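Local atomic coordinates of VESB protease (Vibrio cholerae, PDB entry 4LK4), a protein that probably cleaves peptide bonds as a secreted, trypsin-like serine endopeptidase of the S1 family that also carries an Ig-like domain. Residues 44-49 against 104-109; 57-62 against 89-94; 261-266 against 316-321; 278-283 against 331-336. The protein carries 1 engineered substitution. All blocks are in the same frame, centred on the assembly; numbering follows the deposited sequence.

How the interactions relate
From the N terminus, interaction 1 brings residues 44-49 against 104-109 and closes a long loop within the trypsin-like part of the chain. Interaction 2, 57-62 against 89-94, closes a shorter loop wholly inside it. The two touch: Phe58 packs on Val107, Tyr90 OH probably bonds to Glu108, and strands 82-91 and 105-109 are neighbours in one barrel. Interactions 3 and 4 follow in the Ig-like domain and cross along the chain, in the order 261-266, 278-283, 316-321, 331-336. They tie separate strand pairs of one mixed sheet, with centres about 28 Å apart and nearest atoms about 10 Å apart.

Interaction 1 of 4, residues 44-49 against 104-109; sequences SFLGGR and IAIVEL
Arg49 holds Leu109 by both polar atoms of that residue's backbone, and this is the tight part of the contact. Leu109 N gives its hydrogen to Arg49 O at 2.7 Å, while Arg49 NH1 reaches back to Leu109 O at 2.9 Å. The second bond is fairly straight (159° at the hydrogen), and its acceptor sits at the edge of the guanidinium, close to its plane. A bend in the arginine chain (chi3 84°) swings NE out of line with the stem, whose CD lies 3.4 Å from Leu109 O. Leu109 CG also lies against Arg49 O, at 3.2 Å, and the CA-H of Glu108 points at the same oxygen. Glu108 runs alongside Arg49, Glu108 CG to Arg49 CD at 3.7 Å. Its carboxylate is taken by Ser249, Gln87 and Tyr90.

The contact is looser toward Leu46. With its CA 9.5 Å from that of Ile106, the contact comes down to one methyl pair, Leu46 CD1 to Ile106 CD1 at 3.9 Å, the two side chains crossing at about a right angle. Strand 50-53 accounts for the gap: Leu46 also touches its Leu52, and Ile106 its Tyr50. Gly47 and Gly48 lead the chain round the corner that brings Arg49 to Leu109. The arrangement belongs to the closed six-stranded antiparallel barrel of the chymotrypsin fold, where strand 50-53 separates strands 39-46 and 105-109.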
loop_
_atom_site.group_PDB
_atom_site.type_symbol
_atom_site.label_atom_id
_atom_site.label_comp_id
_atom_site.label_asym_id
_atom_site.label_seq_id
_atom_site.Cartn_x
_atom_site.Cartn_y
_atom_site.Cartn_z
ATOM N N SER A 44 -2.610 -8.741 -0.366
ATOM C CA SER A 44 -3.894 -9.247 -0.810
ATOM C C SER A 44 -4.190 -8.686 -2.196
ATOM O O SER A 44 -3.747 -7.583 -2.525
ATOM C CB SER A 44 -4.997 -8.897 0.202
ATOM O OG SER A 44 -5.406 -7.547 0.144
ATOM N N PHE A 45 -4.886 -9.452 -3.030
ATOM C CA PHE A 45 -5.148 -9.044 -4.408
ATOM C C PHE A 45 -6.490 -8.328 -4.477
ATOM O O PHE A 45 -7.485 -8.908 -4.057
ATOM C CB PHE A 45 -5.141 -10.270 -5.327
ATOM C CG PHE A 45 -5.426 -9.943 -6.781
ATOM C CD1 PHE A 45 -4.727 -8.955 -7.425
ATOM C CD2 PHE A 45 -6.400 -10.651 -7.506
ATOM C CE1 PHE A 45 -4.992 -8.661 -8.753
ATOM C CE2 PHE A 45 -6.667 -10.355 -8.831
ATOM C CZ PHE A 45 -5.967 -9.354 -9.451
ATOM N N LEU A 46 -6.529 -7.086 -4.968
ATOM C CA LEU A 46 -7.798 -6.315 -4.969
ATOM C C LEU A 46 -8.585 -6.439 -6.266
ATOM O O LEU A 46 -9.733 -6.009 -6.345
ATOM C CB LEU A 46 -7.564 -4.842 -4.690
ATOM C CG LEU A 46 -6.844 -4.526 -3.392
ATOM C CD1 LEU A 46 -6.383 -3.087 -3.379
ATOM C CD2 LEU A 46 -7.741 -4.776 -2.207
ATOM N N GLY A 47 -7.976 -7.040 -7.282
ATOM C CA GLY A 47 -8.605 -7.154 -8.601
ATOM C C GLY A 47 -7.814 -6.333 -9.611
ATOM O O GLY A 47 -7.101 -5.364 -9.252
ATOM N N GLY A 48 -7.920 -6.738 -10.875
ATOM C CA GLY A 48 -7.261 -6.027 -11.960
ATOM C C GLY A 48 -5.789 -6.153 -11.774
ATOM O O GLY A 48 -5.281 -7.233 -11.763
ATOM N N ARG A 49 -5.107 -5.042 -11.590
ATOM C CA ARG A 49 -3.668 -5.073 -11.433
ATOM C C ARG A 49 -3.211 -4.533 -10.072
ATOM O O ARG A 49 -2.085 -4.083 -9.946
ATOM C CB ARG A 49 -2.992 -4.323 -12.598
ATOM C CG ARG A 49 -3.342 -2.836 -12.720
ATOM C CD ARG A 49 -2.417 -2.093 -13.663
ATOM N NE ARG A 49 -2.854 -2.222 -15.056
ATOM C CZ ARG A 49 -2.165 -2.793 -16.047
ATOM N NH1 ARG A 49 -0.961 -3.319 -15.850
ATOM N NH2 ARG A 49 -2.702 -2.849 -17.255
ATOM N N ILE A 104 0.386 1.835 4.789
ATOM C CA ILE A 104 -0.367 1.205 3.750
ATOM C C ILE A 104 0.190 1.581 2.394
ATOM O O ILE A 104 0.692 2.683 2.209
ATOM C CB ILE A 104 -1.838 1.596 3.869
ATOM C CG1 ILE A 104 -2.694 0.794 2.887
ATOM C CG2 ILE A 104 -2.019 3.099 3.678
ATOM C CD1 ILE A 104 -4.180 0.953 3.111
ATOM N N ALA A 105 0.077 0.637 1.458
ATOM C CA ALA A 105 0.596 0.804 0.112
ATOM C C ALA A 105 -0.173 -0.007 -0.906
ATOM O O ALA A 105 -0.733 -1.019 -0.581
ATOM C CB ALA A 105 2.073 0.403 0.070
ATOM N N ILE A 106 -0.134 0.439 -2.154
ATOM C CA ILE A 106 -0.710 -0.292 -3.280
ATOM C C ILE A 106 0.423 -0.674 -4.225
ATOM O O ILE A 106 1.272 0.151 -4.534
ATOM C CB ILE A 106 -1.707 0.581 -4.085
ATOM C CG1 ILE A 106 -2.943 0.897 -3.245
ATOM C CG2 ILE A 106 -2.107 -0.083 -5.399
ATOM C CD1 ILE A 106 -3.681 -0.331 -2.763
ATOM N N VAL A 107 0.423 -1.924 -4.670
ATOM C CA VAL A 107 1.320 -2.331 -5.728
ATOM C C VAL A 107 0.487 -2.440 -6.994
ATOM O O VAL A 107 -0.470 -3.197 -7.040
ATOM C CB VAL A 107 2.011 -3.665 -5.412
ATOM C CG1 VAL A 107 3.033 -4.004 -6.489
ATOM C CG2 VAL A 107 2.681 -3.592 -4.043
ATOM N N GLU A 108 0.833 -1.626 -7.995
ATOM C CA GLU A 108 0.247 -1.692 -9.305
ATOM C C GLU A 108 1.107 -2.665 -10.089
ATOM O O GLU A 108 2.322 -2.537 -10.093
ATOM C CB GLU A 108 0.314 -0.312 -9.909
ATOM C CG GLU A 108 -0.312 -0.180 -11.282
ATOM C CD GLU A 108 -0.026 1.155 -11.928
ATOM O OE1 GLU A 108 -0.585 2.169 -11.441
ATOM O OE2 GLU A 108 0.752 1.176 -12.924
ATOM N N LEU A 109 0.482 -3.645 -10.724
ATOM C CA LEU A 109 1.179 -4.748 -11.372
ATOM C C LEU A 109 1.349 -4.501 -12.850
ATOM O O LEU A 109 0.544 -3.814 -13.439
ATOM C CB LEU A 109 0.340 -6.001 -11.218
ATOM C CG LEU A 109 0.100 -6.435 -9.782
ATOM C CD1 LEU A 109 -0.501 -7.832 -9.768
ATOM C CD2 LEU A 109 1.402 -6.430 -8.996
#

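Interaction 2 of 4, residues 57-62 against 89-94; sequences CFDSRS and IYRHLS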
loop_
_atom_site.group_PDB
_atom_site.type_symbol
_atom_site.label_atom_id
_atom_site.label_comp_id
_atom_site.label_asym_id
_atom_site.label_seq_id
_atom_site.Cartn_x
_atom_site.Cartn_y
_atom_site.Cartn_z
ATOM N N CYS A 57 7.037 -2.353 3.972
ATOM C CA CYS A 57 7.636 -3.385 3.106
ATOM C C CYS A 57 8.540 -2.786 2.018
ATOM O O CYS A 57 9.387 -3.485 1.445
ATOM C CB CYS A 57 6.534 -4.200 2.427
ATOM S SG CYS A 57 5.543 -5.172 3.589
ATOM N N PHE A 58 8.342 -1.507 1.696
ATOM C CA PHE A 58 9.118 -0.876 0.647
ATOM C C PHE A 58 10.027 0.235 1.130
ATOM O O PHE A 58 10.533 0.965 0.313
ATOM C CB PHE A 58 8.183 -0.376 -0.459
ATOM C CG PHE A 58 7.241 -1.417 -0.946
ATOM C CD1 PHE A 58 7.687 -2.432 -1.739
ATOM C CD2 PHE A 58 5.924 -1.391 -0.594
ATOM C CE1 PHE A 58 6.850 -3.409 -2.181
ATOM C CE2 PHE A 58 5.074 -2.366 -1.028
ATOM C CZ PHE A 58 5.546 -3.398 -1.809
ATOM N N ASP A 59 10.284 0.344 2.438
ATOM C CA ASP A 59 11.228 1.372 2.937
ATOM C C ASP A 59 12.509 1.385 2.095
ATOM O O ASP A 59 13.038 2.459 1.751
ATOM C CB ASP A 59 11.605 1.150 4.413
ATOM C CG ASP A 59 10.481 1.523 5.408
ATOM O OD1 ASP A 59 9.646 2.404 5.127
ATOM O OD2 ASP A 59 10.464 0.927 6.516
ATOM N N SER A 60 12.990 0.211 1.707
ATOM C CA SER A 60 14.293 0.126 1.020
ATOM C C SER A 60 14.262 -0.578 -0.333
ATOM O O SER A 60 15.259 -1.160 -0.755
ATOM C CB SER A 60 15.276 -0.592 1.953
ATOM O OG SER A 60 15.433 0.106 3.187
ATOM N N ARG A 61 13.116 -0.529 -1.000
ATOM C CA ARG A 61 12.890 -1.251 -2.244
ATOM C C ARG A 61 12.031 -0.403 -3.128
ATOM O O ARG A 61 11.239 0.408 -2.635
ATOM C CB ARG A 61 12.062 -2.503 -2.018
ATOM C CG ARG A 61 12.598 -3.495 -1.026
ATOM C CD ARG A 61 11.606 -4.630 -0.814
ATOM N NE ARG A 61 11.937 -5.350 0.415
ATOM C CZ ARG A 61 12.718 -6.417 0.466
ATOM N NH1 ARG A 61 13.233 -6.947 -0.648
ATOM N NH2 ARG A 61 12.973 -6.984 1.642
ATOM N N SER A 62 12.138 -0.629 -4.431
ATOM C CA SER A 62 11.203 -0.030 -5.364
ATOM C C SER A 62 10.663 -1.038 -6.379
ATOM O O SER A 62 11.082 -2.189 -6.446
ATOM C CB SER A 62 11.841 1.185 -6.050
ATOM O OG SER A 62 13.078 0.830 -6.578
ATOM N N ILE A 89 4.459 1.538 -7.272
ATOM C CA ILE A 89 4.118 1.489 -5.879
ATOM C C ILE A 89 3.556 2.857 -5.438
ATOM O O ILE A 89 4.122 3.895 -5.752
ATOM C CB ILE A 89 5.334 1.047 -5.051
ATOM C CG1 ILE A 89 5.592 -0.448 -5.327
ATOM C CG2 ILE A 89 5.059 1.196 -3.553
ATOM C CD1 ILE A 89 6.832 -1.035 -4.674
ATOM N N TYR A 90 2.411 2.838 -4.758
ATOM C CA TYR A 90 1.864 4.031 -4.128
ATOM C C TYR A 90 1.870 3.806 -2.629
ATOM O O TYR A 90 1.268 2.857 -2.152
ATOM C CB TYR A 90 0.441 4.334 -4.635
ATOM C CG TYR A 90 0.402 4.353 -6.130
ATOM C CD1 TYR A 90 0.174 3.205 -6.858
ATOM C CD2 TYR A 90 0.659 5.501 -6.818
ATOM C CE1 TYR A 90 0.193 3.215 -8.242
ATOM C CE2 TYR A 90 0.642 5.532 -8.191
ATOM C CZ TYR A 90 0.426 4.383 -8.907
ATOM O OH TYR A 90 0.450 4.443 -10.299
ATOM N N ARG A 91 2.580 4.643 -1.889
ATOM C CA ARG A 91 2.532 4.573 -0.437
ATOM C C ARG A 91 1.759 5.740 0.106
ATOM O O ARG A 91 1.690 6.782 -0.525
ATOM C CB ARG A 91 3.937 4.630 0.123
ATOM C CG ARG A 91 4.845 3.516 -0.365
ATOM C CD ARG A 91 6.287 3.926 -0.124
ATOM N NE ARG A 91 6.838 3.228 1.013
ATOM C CZ ARG A 91 7.794 3.677 1.822
ATOM N NH1 ARG A 91 8.329 4.889 1.681
ATOM N NH2 ARG A 91 8.202 2.882 2.812
ATOM N N HIS A 92 1.199 5.610 1.297
ATOM C CA HIS A 92 0.498 6.738 1.869
ATOM C C HIS A 92 1.475 7.877 2.054
ATOM O O HIS A 92 2.561 7.681 2.559
ATOM C CB HIS A 92 -0.140 6.389 3.191
ATOM C CG HIS A 92 -1.315 7.251 3.511
ATOM N ND1 HIS A 92 -1.177 8.523 4.012
ATOM C CD2 HIS A 92 -2.644 7.050 3.355
ATOM C CE1 HIS A 92 -2.368 9.066 4.176
ATOM N NE2 HIS A 92 -3.278 8.194 3.783
ATOM N N LEU A 93 1.105 9.074 1.632
ATOM C CA LEU A 93 2.024 10.202 1.686
ATOM C C LEU A 93 2.211 10.742 3.115
ATOM O O LEU A 93 3.155 11.503 3.367
ATOM C CB LEU A 93 1.578 11.293 0.719
ATOM C CG LEU A 93 1.751 10.907 -0.760
ATOM C CD1 LEU A 93 1.302 12.066 -1.631
ATOM C CD2 LEU A 93 3.197 10.559 -1.093
ATOM N N SER A 94 1.327 10.330 4.030
ATOM C CA SER A 94 1.478 10.559 5.477
ATOM C C SER A 94 2.088 9.350 6.225
ATOM O O SER A 94 2.188 9.354 7.451
ATOM C CB SER A 94 0.129 10.969 6.100
ATOM O OG SER A 94 -0.338 12.188 5.491
#
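Phe58 and Ile89 make the apolar half of this contact. Ile89 CD1 sits over one face of the phenyl ring, 3.6 Å from its centroid and 22° off the normal, a CH-pi contact that leans toward CD1 and CE1 of the ring. An extended branch (chi2 175°, CD1 anti to CA) sends the methyl out from the strand to the ring. CB of Cys57 lies over the opposite face, and Ile89 CG2 comes within 4.0 Å of Phe58 CD2.

The ionic half joins Arg91 to Asp59. Arg91 NH2 meets Asp59 OD1 at 2.8 Å in a salt bridge whose hydrogen bond is bent to 132°. The oxygen lies in the guanidinium plane but is approached on its anti side, from a position tilted out of the carboxylate plane, the two flat groups standing almost perpendicular. Neither atom depends on this bond alone: OD1 also accepts from Tyr95 OH, and NH2 also donates to Ala55 O.

Backbone bonding shapes the first segment: Arg61 N to Phe58 O at 3.3 Å closes a type I turn over Phe58 to Arg61. Phe58 O also lies above one face of the Arg91 guanidinium.

The turn directly follows Cys57, whose disulfide to Cys41 flanks the catalytic histidine in trypsin relatives. It packs against the end of strand 82-91, which itself runs between strands 66-70 and 105-109 in the barrel.

Interaction 3 of 4, residues 261-266 against 316-321; sequences LGKVSQ and AVDAQH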
loop_
_atom_site.group_PDB
_atom_site.type_symbol
_atom_site.label_atom_id
_atom_site.label_comp_id
_atom_site.label_asym_id
_atom_site.label_seq_id
_atom_site.Cartn_x
_atom_site.Cartn_y
_atom_site.Cartn_z
ATOM N N LEU A 261 23.225 22.186 -2.736
ATOM C CA LEU A 261 22.431 23.344 -3.096
ATOM C C LEU A 261 22.342 23.453 -4.625
ATOM O O LEU A 261 23.255 23.024 -5.336
ATOM C CB LEU A 261 23.036 24.621 -2.480
ATOM C CG LEU A 261 22.504 25.024 -1.089
ATOM C CD1 LEU A 261 22.657 23.907 -0.062
ATOM C CD2 LEU A 261 23.182 26.301 -0.604
ATOM N N GLY A 262 21.226 23.998 -5.118
ATOM C CA GLY A 262 21.043 24.283 -6.547
ATOM C C GLY A 262 19.726 23.791 -7.110
ATOM O O GLY A 262 19.037 22.997 -6.477
ATOM N N LYS A 263 19.382 24.265 -8.303
ATOM C CA LYS A 263 18.193 23.814 -9.006
ATOM C C LYS A 263 18.283 22.324 -9.317
ATOM O O LYS A 263 19.155 21.887 -10.075
ATOM C CB LYS A 263 17.964 24.599 -10.308
ATOM C CG LYS A 263 16.756 25.537 -10.275
ATOM C CD LYS A 263 16.341 25.988 -11.676
ATOM C CE LYS A 263 14.902 26.498 -11.730
ATOM N NZ LYS A 263 14.749 27.877 -11.178
ATOM N N VAL A 264 17.383 21.555 -8.709
ATOM C CA VAL A 264 17.213 20.154 -9.049
ATOM C C VAL A 264 15.901 19.958 -9.780
ATOM O O VAL A 264 14.880 20.480 -9.379
ATOM C CB VAL A 264 17.222 19.229 -7.822
ATOM C CG1 VAL A 264 17.338 17.787 -8.286
ATOM C CG2 VAL A 264 18.384 19.577 -6.904
ATOM N N SER A 265 15.956 19.173 -10.845
ATOM C CA SER A 265 14.838 18.953 -11.737
ATOM C C SER A 265 14.452 17.467 -11.721
ATOM O O SER A 265 15.282 16.599 -11.445
ATOM C CB SER A 265 15.247 19.405 -13.150
ATOM O OG SER A 265 14.227 19.143 -14.099
ATOM N N GLN A 266 13.197 17.175 -12.037
ATOM C CA GLN A 266 12.722 15.785 -12.033
ATOM C C GLN A 266 11.420 15.644 -12.802
ATOM O O GLN A 266 10.477 16.326 -12.532
ATOM C CB GLN A 266 12.524 15.302 -10.595
ATOM C CG GLN A 266 12.023 13.877 -10.479
ATOM C CD GLN A 266 13.037 12.889 -11.007
ATOM O OE1 GLN A 266 14.210 12.949 -10.650
ATOM N NE2 GLN A 266 12.600 11.993 -11.880
ATOM N N ALA A 316 10.917 21.477 -10.609
ATOM C CA ALA A 316 12.192 21.843 -10.047
ATOM C C ALA A 316 12.079 22.456 -8.662
ATOM O O ALA A 316 11.037 22.970 -8.269
ATOM C CB ALA A 316 12.929 22.790 -10.987
ATOM N N VAL A 317 13.184 22.380 -7.932
ATOM C CA VAL A 317 13.318 22.988 -6.627
ATOM C C VAL A 317 14.654 23.697 -6.592
ATOM O O VAL A 317 15.692 23.085 -6.834
ATOM C CB VAL A 317 13.279 21.945 -5.493
ATOM C CG1 VAL A 317 13.640 22.594 -4.161
ATOM C CG2 VAL A 317 11.908 21.303 -5.420
ATOM N N ASP A 318 14.609 24.988 -6.289
ATOM C CA ASP A 318 15.800 25.806 -6.129
ATOM C C ASP A 318 16.112 25.769 -4.644
ATOM O O ASP A 318 15.581 26.557 -3.862
ATOM C CB ASP A 318 15.533 27.239 -6.624
ATOM C CG ASP A 318 16.793 28.098 -6.688
ATOM O OD1 ASP A 318 17.911 27.533 -6.747
ATOM O OD2 ASP A 318 16.665 29.344 -6.709
ATOM N N ALA A 319 16.931 24.802 -4.252
ATOM C CA ALA A 319 17.315 24.643 -2.860
ATOM C C ALA A 319 18.481 25.562 -2.565
ATOM O O ALA A 319 19.613 25.308 -2.997
ATOM C CB ALA A 319 17.701 23.206 -2.575
ATOM N N GLN A 320 18.195 26.640 -1.846
ATOM C CA GLN A 320 19.209 27.625 -1.505
ATOM C C GLN A 320 19.492 27.667 -0.001
ATOM O O GLN A 320 20.410 28.362 0.418
ATOM C CB GLN A 320 18.787 28.999 -2.032
ATOM C CG GLN A 320 18.740 29.081 -3.558
ATOM C CD GLN A 320 20.128 29.094 -4.218
ATOM O OE1 GLN A 320 20.842 30.110 -4.181
ATOM N NE2 GLN A 320 20.509 27.972 -4.844
ATOM N N HIS A 321 18.723 26.919 0.795
ATOM C CA HIS A 321 18.945 26.811 2.238
ATOM C C HIS A 321 19.253 25.384 2.641
ATOM O O HIS A 321 19.104 24.443 1.854
ATOM C CB HIS A 321 17.705 27.240 3.016
ATOM C CG HIS A 321 17.241 28.619 2.700
ATOM N ND1 HIS A 321 16.300 28.883 1.726
ATOM C CD2 HIS A 321 17.585 29.814 3.229
ATOM C CE1 HIS A 321 16.090 30.184 1.667
ATOM N NE2 HIS A 321 16.857 30.771 2.569
#
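Val264 and Val317 form a hydrogen-bonded pair at the middle of an antiparallel ladder in the Ig-like domain, where strands 262-266 and 316-319 run 162° apart in direction. Val264 N donates to Val317 O at 3.0 Å, and the same rung is closed by Val317 N. Past the non-hydrogen-bonded pair Lys263-Asp318, Gly262 N bonds to Ala319 O, also at 3.0 Å. Gly262 adopts a positive phi (132°), a backbone shape open to glycine.

Beyond this pair Leu261 carries the side-chain contact at the ladder's end. Its CB lies 3.5 Å from Ala319 O, and CG stays at the same distance from that oxygen. At CG the chain forks: CD2 reaches Gln320 O at 3.6 Å, and CD1, placed by a chi2 of 56°, comes to 4.1 Å from His321 O. The branches thus follow the carbonyls of the chain leaving the strand, while Tyr322 and Thr350 also touch the leucine.

The two faces of the ladder differ. Val264, Val317 and Ala319 share one, packing on Leu256, Ile346 and Leu348 of strands 248-258 and 338-349. Lys263, Ser265, Ala316 and Asp318 share the other, where Ser293 and Leu295 of strand 292-297 lie against several of them.

Val264 O is doubly approached: Val317 N donates to it at 2.9 Å, and the CA-H of Ala316 points to it with CA at 3.1 Å.

Interaction 4 of 4, residues 278-283 against 331-336; sequences LTYTGN and LIFSYA
A classic beta bulge sets Thr281 and Gly282 together against Ile332, in the antiparallel pairing of strand 278-283 with strand 324-335 of the Ig-like domain. Ile332 O accepts from both bulge residues, Thr281 N at 3.0 Å and Gly282 N at 3.2 Å, and Ile332 N donates to Gly282 O at 2.8 Å. Before the bulge Thr279 and Ser334 exchange two backbone bonds. From the bulge residue Thr281 a hydroxyl relay runs back to this pair: Ser334 OG donates to Thr281 OG1 at 2.6 Å, which donates to Thr279 O at 2.7 Å.

Ring and leucine contacts dominate on the side of Tyr280 and Phe333. Leu278 CD2 lies over the Phe333 ring, 4.0 Å from its centroid, in a CH-pi contact. Tyr280 has CG anti to the backbone N (chi1 -177°); its ring lies oblique to that of Phe333, and Tyr280 CE1 comes to 3.9 Å from Leu331 CG. Its OH accepts from Asn283 ND2 and also bonds to Asp297.

Thr279 O thus receives both Ser334 N and the threonine hydroxyl, and Ile332 O two peptide N-H groups. The doubled acceptance lets the strands shift register by one residue while the bulge N-H groups remain bonded.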
loop_
_atom_site.group_PDB
_atom_site.type_symbol
_atom_site.label_atom_id
_atom_site.label_comp_id
_atom_site.label_asym_id
_atom_site.label_seq_id
_atom_site.Cartn_x
_atom_site.Cartn_y
_atom_site.Cartn_z
ATOM N N LEU A 278 -9.321 10.727 -20.308
ATOM C CA LEU A 278 -9.065 11.603 -19.169
ATOM C C LEU A 278 -8.801 13.007 -19.693
ATOM O O LEU A 278 -8.150 13.148 -20.724
ATOM C CB LEU A 278 -7.814 11.119 -18.460
ATOM C CG LEU A 278 -7.916 10.781 -16.987
ATOM C CD1 LEU A 278 -8.850 9.601 -16.789
ATOM C CD2 LEU A 278 -6.519 10.491 -16.476
ATOM N N THR A 279 -9.286 14.043 -19.005
ATOM C CA THR A 279 -8.991 15.431 -19.418
ATOM C C THR A 279 -8.353 16.193 -18.270
ATOM O O THR A 279 -8.941 16.327 -17.204
ATOM C CB THR A 279 -10.246 16.198 -19.878
ATOM O OG1 THR A 279 -10.890 15.489 -20.940
ATOM C CG2 THR A 279 -9.882 17.602 -20.367
ATOM N N TYR A 280 -7.145 16.686 -18.501
ATOM C CA TYR A 280 -6.420 17.477 -17.515
ATOM C C TYR A 280 -7.166 18.780 -17.288
ATOM O O TYR A 280 -7.344 19.551 -18.207
ATOM C CB TYR A 280 -5.013 17.751 -18.040
ATOM C CG TYR A 280 -4.064 18.495 -17.132
ATOM C CD1 TYR A 280 -4.046 18.305 -15.759
ATOM C CD2 TYR A 280 -3.123 19.331 -17.676
ATOM C CE1 TYR A 280 -3.137 18.982 -14.959
ATOM C CE2 TYR A 280 -2.203 19.997 -16.897
ATOM C CZ TYR A 280 -2.207 19.827 -15.538
ATOM O OH TYR A 280 -1.261 20.533 -14.809
ATOM N N THR A 281 -7.587 19.002 -16.050
ATOM C CA THR A 281 -8.517 20.084 -15.700
ATOM C C THR A 281 -8.034 20.958 -14.546
ATOM O O THR A 281 -8.566 22.041 -14.326
ATOM C CB THR A 281 -9.861 19.489 -15.245
ATOM O OG1 THR A 281 -10.201 18.364 -16.058
ATOM C CG2 THR A 281 -10.954 20.489 -15.336
ATOM N N GLY A 282 -7.058 20.479 -13.777
ATOM C CA GLY A 282 -6.505 21.275 -12.684
ATOM C C GLY A 282 -5.203 20.764 -12.087
ATOM O O GLY A 282 -4.757 19.652 -12.375
ATOM N N ASN A 283 -4.581 21.612 -11.276
ATOM C CA ASN A 283 -3.449 21.208 -10.478
ATOM C C ASN A 283 -3.322 22.116 -9.275
ATOM O O ASN A 283 -4.075 23.045 -9.154
ATOM C CB ASN A 283 -2.192 21.239 -11.300
ATOM C CG ASN A 283 -1.946 22.586 -11.890
ATOM O OD1 ASN A 283 -1.683 23.549 -11.174
ATOM N ND2 ASN A 283 -2.015 22.667 -13.203
ATOM N N LEU A 331 -2.274 16.606 -9.671
ATOM C CA LEU A 331 -2.878 16.846 -10.972
ATOM C C LEU A 331 -4.279 16.264 -10.933
ATOM O O LEU A 331 -4.463 15.144 -10.491
ATOM C CB LEU A 331 -2.079 16.206 -12.104
ATOM C CG LEU A 331 -0.835 16.912 -12.642
ATOM C CD1 LEU A 331 0.304 16.907 -11.633
ATOM C CD2 LEU A 331 -0.399 16.205 -13.921
ATOM N N ILE A 332 -5.248 17.030 -11.425
ATOM C CA ILE A 332 -6.652 16.661 -11.400
ATOM C C ILE A 332 -7.183 16.465 -12.818
ATOM O O ILE A 332 -6.939 17.299 -13.707
ATOM C CB ILE A 332 -7.476 17.785 -10.781
ATOM C CG1 ILE A 332 -6.822 18.306 -9.505
ATOM C CG2 ILE A 332 -8.876 17.294 -10.489
ATOM C CD1 ILE A 332 -7.416 19.618 -9.034
ATOM N N PHE A 333 -7.943 15.392 -13.006
ATOM C CA PHE A 333 -8.504 15.048 -14.303
ATOM C C PHE A 333 -9.969 14.794 -14.172
ATOM O O PHE A 333 -10.400 14.241 -13.175
ATOM C CB PHE A 333 -7.888 13.792 -14.867
ATOM C CG PHE A 333 -6.401 13.836 -14.947
ATOM C CD1 PHE A 333 -5.627 13.490 -13.848
ATOM C CD2 PHE A 333 -5.772 14.202 -16.124
ATOM C CE1 PHE A 333 -4.248 13.513 -13.922
ATOM C CE2 PHE A 333 -4.388 14.226 -16.204
ATOM C CZ PHE A 333 -3.627 13.875 -15.098
ATOM N N SER A 334 -10.721 15.223 -15.181
ATOM C CA SER A 334 -12.140 14.958 -15.283
ATOM C C SER A 334 -12.294 13.747 -16.160
ATOM O O SER A 334 -11.501 13.557 -17.083
ATOM C CB SER A 334 -12.845 16.120 -15.969
ATOM O OG SER A 334 -12.519 17.313 -15.331
ATOM N N TYR A 335 -13.321 12.953 -15.905
ATOM C CA TYR A 335 -13.658 11.880 -16.818
ATOM C C TYR A 335 -15.137 11.563 -16.672
ATOM O O TYR A 335 -15.762 12.009 -15.714
ATOM C CB TYR A 335 -12.764 10.652 -16.564
ATOM C CG TYR A 335 -13.101 9.822 -15.340
ATOM C CD1 TYR A 335 -13.067 10.380 -14.054
ATOM C CD2 TYR A 335 -13.428 8.462 -15.462
ATOM C CE1 TYR A 335 -13.365 9.617 -12.928
ATOM C CE2 TYR A 335 -13.733 7.700 -14.341
ATOM C CZ TYR A 335 -13.689 8.276 -13.076
ATOM O OH TYR A 335 -13.972 7.518 -11.959
ATOM N N ALA A 336 -15.706 10.827 -17.625
ATOM C CA ALA A 336 -17.106 10.394 -17.533
ATOM C C ALA A 336 -17.510 10.072 -16.089
ATOM O O ALA A 336 -18.498 10.607 -15.566
ATOM C CB ALA A 336 -17.351 9.182 -18.419
#